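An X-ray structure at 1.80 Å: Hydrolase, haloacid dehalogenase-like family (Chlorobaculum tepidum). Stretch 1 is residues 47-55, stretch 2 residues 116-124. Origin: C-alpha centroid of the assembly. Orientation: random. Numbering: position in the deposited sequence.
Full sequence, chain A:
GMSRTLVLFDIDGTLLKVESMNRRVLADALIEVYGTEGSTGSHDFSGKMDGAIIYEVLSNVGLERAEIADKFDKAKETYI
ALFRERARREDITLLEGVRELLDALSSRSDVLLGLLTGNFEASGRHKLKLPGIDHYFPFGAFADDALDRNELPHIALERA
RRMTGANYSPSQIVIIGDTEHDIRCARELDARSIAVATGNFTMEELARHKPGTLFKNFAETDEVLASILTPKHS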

# COMPACT_ATOMS: atom_id res chain seq x y z
N GLY A 47 2.62 6.51 3.09
CA GLY A 47 2.82 6.41 1.66
C GLY A 47 4.21 6.02 1.20
O GLY A 47 4.44 5.89 0.01
N LYS A 48 5.13 5.81 2.14
CA LYS A 48 6.51 5.47 1.80
C LYS A 48 6.74 3.95 1.76
O LYS A 48 5.96 3.16 2.30
CB LYS A 48 7.47 6.22 2.73
CG LYS A 48 7.44 7.74 2.48
CD LYS A 48 8.05 8.53 3.61
N MSE A 49 7.79 3.54 1.06
CA MSE A 49 8.10 2.12 0.88
C MSE A 49 8.81 1.59 2.13
O MSE A 49 9.67 2.27 2.65
CB MSE A 49 9.00 1.98 -0.34
CG MSE A 49 8.44 2.52 -1.64
SE MSE A 49 6.92 1.46 -2.24
CE MSE A 49 7.50 -0.08 -2.15
N ASP A 50 8.48 0.39 2.62
CA ASP A 50 9.15 -0.15 3.81
C ASP A 50 10.69 -0.12 3.68
O ASP A 50 11.41 0.20 4.63
CB ASP A 50 8.68 -1.58 4.09
CG ASP A 50 7.39 -1.66 4.84
OD1 ASP A 50 6.88 -0.61 5.28
OD2 ASP A 50 6.85 -2.79 4.98
N GLY A 51 11.21 -0.38 2.48
CA GLY A 51 12.65 -0.42 2.29
C GLY A 51 13.26 0.96 2.40
O GLY A 51 14.33 1.12 2.96
N ALA A 52 12.54 1.95 1.89
CA ALA A 52 13.01 3.32 1.93
C ALA A 52 12.98 3.85 3.38
O ALA A 52 13.84 4.64 3.79
CB ALA A 52 12.15 4.17 1.03
N ILE A 53 12.02 3.38 4.17
CA ILE A 53 11.94 3.75 5.57
C ILE A 53 13.17 3.22 6.32
O ILE A 53 13.73 3.93 7.13
CB ILE A 53 10.65 3.20 6.23
CG1 ILE A 53 9.41 3.89 5.62
CG2 ILE A 53 10.69 3.45 7.74
CD1 ILE A 53 8.08 3.20 6.02
N ILE A 54 13.58 1.99 6.02
CA ILE A 54 14.75 1.37 6.65
C ILE A 54 15.98 2.18 6.33
O ILE A 54 16.74 2.50 7.24
CB ILE A 54 14.92 -0.10 6.25
CG1 ILE A 54 13.76 -0.90 6.85
CG2 ILE A 54 16.29 -0.66 6.69
CD1 ILE A 54 13.66 -2.38 6.40
N TYR A 55 16.16 2.54 5.06
CA TYR A 55 17.32 3.36 4.68
C TYR A 55 17.30 4.74 5.34
O TYR A 55 18.35 5.22 5.78
CB TYR A 55 17.48 3.49 3.14
CG TYR A 55 18.16 2.28 2.49
CD1 TYR A 55 19.55 2.20 2.38
CD2 TYR A 55 17.42 1.22 1.99
CE1 TYR A 55 20.17 1.10 1.81
CE2 TYR A 55 18.03 0.12 1.40
CZ TYR A 55 19.40 0.06 1.33
OH TYR A 55 19.97 -1.06 0.75
N LEU A 116 -1.21 -2.34 -4.50
CA LEU A 116 -0.04 -1.55 -4.81
C LEU A 116 0.29 -0.80 -3.52
O LEU A 116 -0.44 0.15 -3.16
CB LEU A 116 -0.32 -0.55 -5.94
CG LEU A 116 0.94 0.02 -6.59
CD1 LEU A 116 0.63 0.59 -7.95
CD2 LEU A 116 1.60 1.10 -5.75
N THR A 117 1.33 -1.28 -2.82
CA THR A 117 1.55 -0.90 -1.43
C THR A 117 3.00 -0.72 -1.02
O THR A 117 3.90 -1.31 -1.63
CB THR A 117 0.85 -1.93 -0.53
OG1 THR A 117 1.15 -1.67 0.84
CG2 THR A 117 1.24 -3.34 -0.92
N GLY A 118 3.22 0.11 0.01
CA GLY A 118 4.55 0.32 0.59
C GLY A 118 4.95 -0.81 1.52
O GLY A 118 6.10 -0.90 1.95
N ASN A 119 4.00 -1.67 1.90
CA ASN A 119 4.32 -2.84 2.70
C ASN A 119 5.13 -3.89 1.90
O ASN A 119 4.90 -4.10 0.70
CB ASN A 119 3.02 -3.54 3.18
CG ASN A 119 2.27 -2.75 4.25
OD1 ASN A 119 2.60 -2.85 5.44
ND2 ASN A 119 1.20 -2.03 3.84
N PHE A 120 6.07 -4.56 2.58
CA PHE A 120 6.57 -5.84 2.12
C PHE A 120 5.32 -6.73 2.00
O PHE A 120 4.36 -6.58 2.76
CB PHE A 120 7.56 -6.48 3.12
CG PHE A 120 8.84 -5.69 3.32
CD1 PHE A 120 9.68 -5.39 2.26
CD2 PHE A 120 9.23 -5.30 4.60
CE1 PHE A 120 10.87 -4.66 2.46
CE2 PHE A 120 10.40 -4.59 4.80
CZ PHE A 120 11.22 -4.26 3.73
N GLU A 121 5.31 -7.62 1.02
CA GLU A 121 4.15 -8.47 0.79
C GLU A 121 3.76 -9.27 2.00
O GLU A 121 2.58 -9.38 2.30
CB GLU A 121 4.36 -9.45 -0.37
CG GLU A 121 3.11 -10.30 -0.68
CD GLU A 121 3.17 -11.08 -2.03
OE1 GLU A 121 4.23 -11.09 -2.71
OE2 GLU A 121 2.15 -11.66 -2.41
N ALA A 122 4.73 -9.88 2.69
CA ALA A 122 4.38 -10.84 3.72
C ALA A 122 3.70 -10.12 4.89
O ALA A 122 2.72 -10.64 5.44
CB ALA A 122 5.60 -11.61 4.19
N SER A 123 4.20 -8.93 5.24
CA SER A 123 3.62 -8.15 6.34
C SER A 123 2.36 -7.38 5.92
O SER A 123 1.39 -7.28 6.70
CB SER A 123 4.66 -7.27 6.98
OG SER A 123 5.34 -6.47 6.03
N GLY A 124 2.34 -6.85 4.71
CA GLY A 124 1.14 -6.19 4.15
C GLY A 124 -0.01 -7.18 4.10
O GLY A 124 -1.14 -6.86 4.52
O HOH W 1 5.02 -3.73 6.24

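Asp 50, the first residue of the helix in stretch 1, organises this contact with its backbone and its side chain. Asp 50 N donates to Gly 118 O at 2.8 Å with an N-H...O angle of 156°, fixing the start of the helix against the loop of stretch 2. The CA-to-CB bond points toward that loop, and with chi1 at -82° (m) and chi2 at -7° the carboxylate reaches Phe 120, whose N donates to Asp 50 OD2 at 3.1 Å and 161°.

The CA-to-CB bond, which points toward stretch 2, sets the Asp 50 methylene over the aromatic ring; chi1 then directs the carboxylate. Asp 50 CB sits 3.7 Å from the centroid of the Phe 120 ring, 18° off its normal, a CH-pi contact over one face. Phe 120 starts sideways at CA-to-CB, but chi1 of -64° (m) and chi2 of -58° bring its ring nearer to stretch 1. Ile 54, in an m, t conformation, meets the ring edge, with Ile 54 CD1 4.1 Å from Phe 120 CZ.

Water 1 extends the carboxylate's reach. It donates to Asp 50 OD2 at 2.4 Å, a notably short distance, and to Asn 119 OD1 at 2.7 Å, and accepts from Ser 123 OG at 2.8 Å. The p rotamer of Ser 123 (52°) places its hydroxyl for this link.

Gly 118 packs closely because it has no side chain: an ideal CB there would fall 2.2 Å from Lys 48 O, a clash. Beside it, the selenomethionine Met 49 curls through three m torsions (-58°, -67°, -50°), which brings Met 49 CE to 3.8 Å from Thr 117 O. Within stretch 2, the CA-to-CB bond of Thr 117 points away from stretch 1, and with chi1 t (174°) its OG1 accepts from Asn 119 N at 3.0 Å and 164°, bracing the loop.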